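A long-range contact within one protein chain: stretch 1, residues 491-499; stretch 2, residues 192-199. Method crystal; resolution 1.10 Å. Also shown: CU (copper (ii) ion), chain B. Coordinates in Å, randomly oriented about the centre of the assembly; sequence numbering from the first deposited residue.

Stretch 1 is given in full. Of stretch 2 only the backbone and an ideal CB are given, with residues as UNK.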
# COMPACT_ATOMS: atom_id res chain seq x y z
N HIS A 491 -0.95 -5.66 -7.80
CA HIS A 491 -0.90 -5.74 -6.36
C HIS A 491 -1.99 -6.62 -5.72
O HIS A 491 -2.07 -6.66 -4.50
CB HIS A 491 -0.81 -4.34 -5.70
CG HIS A 491 0.10 -4.25 -4.52
ND1 HIS A 491 -0.14 -4.80 -3.30
CD2 HIS A 491 1.34 -3.68 -4.44
CE1 HIS A 491 0.94 -4.57 -2.50
NE2 HIS A 491 1.83 -3.87 -3.17
N VAL A 492 -2.76 -7.36 -6.56
CA VAL A 492 -3.48 -8.52 -6.07
C VAL A 492 -2.43 -9.61 -5.91
O VAL A 492 -1.83 -10.03 -6.88
CB VAL A 492 -4.63 -8.95 -7.03
CG1 VAL A 492 -5.19 -10.29 -6.64
CG2 VAL A 492 -5.71 -7.91 -7.00
N LEU A 493 -2.15 -9.98 -4.67
CA LEU A 493 -0.92 -10.74 -4.42
C LEU A 493 -0.97 -12.11 -5.07
O LEU A 493 0.09 -12.64 -5.50
CB LEU A 493 -0.66 -10.83 -2.93
CG LEU A 493 -0.51 -9.48 -2.23
CD1 LEU A 493 -0.15 -9.71 -0.77
CD2 LEU A 493 0.54 -8.62 -2.91
N GLU A 494 -2.14 -12.72 -5.18
CA GLU A 494 -2.27 -13.98 -5.91
C GLU A 494 -1.86 -13.83 -7.37
O GLU A 494 -1.19 -14.71 -7.95
CB GLU A 494 -3.70 -14.49 -5.81
CG GLU A 494 -4.08 -14.99 -4.44
CD GLU A 494 -4.13 -13.93 -3.35
OE1 GLU A 494 -4.73 -12.84 -3.62
OE2 GLU A 494 -3.63 -14.20 -2.24
N HIS A 495 -2.23 -12.71 -7.98
CA HIS A 495 -1.94 -12.47 -9.42
C HIS A 495 -0.44 -12.30 -9.58
O HIS A 495 0.15 -12.85 -10.52
CB HIS A 495 -2.69 -11.25 -9.93
CG HIS A 495 -4.15 -11.46 -10.02
ND1 HIS A 495 -4.95 -10.38 -10.38
CD2 HIS A 495 -4.94 -12.55 -9.83
CE1 HIS A 495 -6.18 -10.87 -10.44
NE2 HIS A 495 -6.21 -12.16 -10.09
N GLU A 496 0.18 -11.48 -8.73
CA GLU A 496 1.63 -11.33 -8.78
C GLU A 496 2.34 -12.72 -8.63
O GLU A 496 3.27 -13.02 -9.36
CB GLU A 496 2.01 -10.41 -7.60
CG GLU A 496 3.44 -10.09 -7.44
CD GLU A 496 3.67 -9.42 -6.08
OE1 GLU A 496 2.95 -8.53 -5.68
OE2 GLU A 496 4.50 -9.90 -5.50
N ASP A 497 1.87 -13.53 -7.68
CA ASP A 497 2.51 -14.82 -7.40
C ASP A 497 2.37 -15.80 -8.58
O ASP A 497 3.25 -16.64 -8.74
CB ASP A 497 1.96 -15.47 -6.14
CG ASP A 497 2.48 -14.91 -4.81
OD1 ASP A 497 3.54 -14.24 -4.82
OD2 ASP A 497 1.87 -15.24 -3.78
N VAL A 498 1.34 -15.69 -9.41
CA VAL A 498 1.19 -16.55 -10.57
C VAL A 498 1.71 -15.90 -11.84
O VAL A 498 1.54 -16.47 -12.96
CB VAL A 498 -0.25 -17.08 -10.72
CG1 VAL A 498 -0.67 -17.91 -9.56
CG2 VAL A 498 -1.26 -15.96 -11.06
N GLY A 499 2.42 -14.78 -11.75
CA GLY A 499 3.14 -14.25 -12.89
C GLY A 499 2.81 -12.88 -13.43
O GLY A 499 3.45 -12.43 -14.37
N UNK A 192 -9.95 -20.67 -7.46
CA UNK A 192 -10.70 -19.44 -7.61
C UNK A 192 -10.02 -18.26 -6.94
O UNK A 192 -10.07 -17.15 -7.46
CB UNK A 192 -12.11 -19.62 -7.04
N UNK A 193 -9.39 -18.49 -5.79
CA UNK A 193 -8.60 -17.42 -5.11
C UNK A 193 -7.43 -17.01 -5.95
O UNK A 193 -7.09 -15.82 -6.03
CB UNK A 193 -8.10 -17.88 -3.74
N UNK A 194 -6.77 -17.97 -6.59
CA UNK A 194 -5.60 -17.59 -7.42
C UNK A 194 -6.09 -16.79 -8.64
O UNK A 194 -5.43 -15.85 -9.08
CB UNK A 194 -4.82 -18.83 -7.87
N UNK A 195 -7.25 -17.19 -9.21
CA UNK A 195 -7.76 -16.49 -10.40
C UNK A 195 -8.32 -15.12 -10.07
O UNK A 195 -8.11 -14.16 -10.84
CB UNK A 195 -8.84 -17.33 -11.08
N UNK A 196 -8.99 -14.97 -8.95
CA UNK A 196 -9.78 -13.73 -8.66
C UNK A 196 -9.23 -12.90 -7.53
O UNK A 196 -9.73 -11.80 -7.33
CB UNK A 196 -11.23 -14.09 -8.32
N UNK A 197 -8.23 -13.42 -6.82
CA UNK A 197 -7.73 -12.80 -5.59
C UNK A 197 -8.36 -13.41 -4.36
O UNK A 197 -9.52 -13.81 -4.38
CB UNK A 197 -7.99 -11.29 -5.61
N UNK A 198 -7.59 -13.45 -3.29
CA UNK A 198 -7.99 -14.03 -2.02
C UNK A 198 -8.66 -12.97 -1.18
O UNK A 198 -8.01 -11.99 -0.80
CB UNK A 198 -6.79 -14.63 -1.28
N UNK A 199 -9.94 -13.20 -0.82
CA UNK A 199 -10.71 -12.30 0.06
C UNK A 199 -11.32 -13.12 1.21
O UNK A 199 -11.52 -14.33 1.11
CB UNK A 199 -11.80 -11.57 -0.72
CU CU B . -4.43 -8.50 -10.84

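Two helices, 493-497 and the one ending at 196, cross almost at right angles, with axes 7.9 Å apart at their closest. The second stretch offers mainly backbone atoms to the first.

Position 192 is helical, and its ideal CB has nothing of stretch 1 within 5.5 Å. Stretch 1 does not limit the choice. The residue is Met-192, which makes no contact across the pair.

At position 193 CA-to-CB points sideways, and the ideal CB lies 5.0 Å from CG of Glu-494. A carboxylate lies further along that side chain, but the direction does not aim at it. Small, polar or apolar residues would all fit. The residue is Asp-193, whose side chain leads away. Its main contact is through the backbone: O of Asp-193 is 3.5 Å from CG of Glu-494.

Position 194 is where the backbones come nearest, with 5.1 Å between its CA and CA of Glu-494. CA-to-CB points sideways, and the ideal CB is 4.6 Å from CG1 of Val-498 and 4.9 Å from CB of Glu-494. The surroundings are mostly aliphatic, so Leu, Ile, Met or Val would suit. The residue is Leu-194, with chi1 m and chi2 t. The end of the side chain comes nearer to stretch 1. CD2 of Leu-194 lies 4.1 Å from CG of Glu-494. It also makes an apolar contact with CG1 of Val-498 at 4.5 Å. The carbonyl O of Leu-194 lies 3.4 Å from CD2 of His-495, near the ring plane. It has no hydrogen-bond partner in the model.

At position 195 CA-to-CB points away, so stretch 1 says little about the side chain, and many would suit. The backbone matters more. NE2 of His-495 donates a hydrogen bond to the carbonyl O of 195 at 2.9 Å. Any residue with this backbone could accept it. The residue is Met-195, whose side chain makes no close contact with stretch 1. The other ring nitrogen, ND1 of His-495, binds the copper ion CU at 2.0 Å. The same imidazole thus meets the carbonyl through NE2 and the copper through ND1.

Position 196 also points away, with no stretch 1 atom within 5.5 Å of its ideal CB. Many residues would do. The residue is His-196, the last of its helix.

Position 197 has phi 96° and psi 147°. A CB would be jammed against the preceding carbonyl O, which by itself calls for glycine. It would also lie 3.1 Å from CG1 of Val-492. The residue is Gly-197. CG1 of Val-492 lies 3.7 Å from its bare CA, and OE1 of Glu-494 lies 3.6 Å from the same CA.

At position 198 the backbone N gives a hydrogen bond to OE1 of Glu-494 at 2.9 Å, nearly straight at 163°. This excludes proline. The ideal CB is 3.3 Å from OE2 of Glu-494, but the bond points sideways, so large side chains can pass. An aromatic, aliphatic or neutral polar residue would fit. The residue is Phe-198, chi1 t, whose ring leads away.

Position 199 points sideways, with no stretch 1 atom within 5.5 Å of its ideal CB. The choice is open. The residue is Arg-199, without contact here.

Stretch 2, residues 192-199: MDLMHGFR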
# COMPACT_ATOMS: atom_id res chain seq x y z
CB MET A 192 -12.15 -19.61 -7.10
CG MET A 192 -12.99 -20.40 -8.11
SD MET A 192 -13.34 -19.55 -9.67
CE MET A 192 -14.68 -18.43 -9.26
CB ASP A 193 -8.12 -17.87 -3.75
CG ASP A 193 -9.22 -18.20 -2.79
OD1 ASP A 193 -10.27 -17.48 -2.76
OD2 ASP A 193 -9.05 -19.16 -1.99
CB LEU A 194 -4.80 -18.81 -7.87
CG LEU A 194 -4.11 -19.56 -6.78
CD1 LEU A 194 -3.35 -20.77 -7.36
CD2 LEU A 194 -3.19 -18.66 -5.93
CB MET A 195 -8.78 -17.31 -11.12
CG MET A 195 -8.18 -18.55 -11.78
SD MET A 195 -9.28 -19.59 -12.69
CE MET A 195 -9.63 -18.49 -14.03
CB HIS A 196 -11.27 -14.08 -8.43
CG HIS A 196 -11.89 -14.72 -9.64
ND1 HIS A 196 -12.13 -14.04 -10.81
CD2 HIS A 196 -12.20 -16.00 -9.90
CE1 HIS A 196 -12.64 -14.86 -11.72
NE2 HIS A 196 -12.72 -16.07 -11.18
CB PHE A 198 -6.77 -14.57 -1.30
CG PHE A 198 -6.99 -15.22 0.03
CD1 PHE A 198 -7.28 -16.58 0.13
CD2 PHE A 198 -6.93 -14.50 1.20
CE1 PHE A 198 -7.40 -17.22 1.36
CE2 PHE A 198 -7.06 -15.12 2.44
CZ PHE A 198 -7.32 -16.46 2.51
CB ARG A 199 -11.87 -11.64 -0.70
CG ARG A 199 -11.37 -10.67 -1.77
CD ARG A 199 -12.45 -9.97 -2.60
NE ARG A 199 -13.75 -9.74 -2.02
CZ ARG A 199 -14.90 -9.38 -2.63
NH1 ARG A 199 -15.03 -9.28 -3.96
NH2 ARG A 199 -15.96 -9.16 -1.90
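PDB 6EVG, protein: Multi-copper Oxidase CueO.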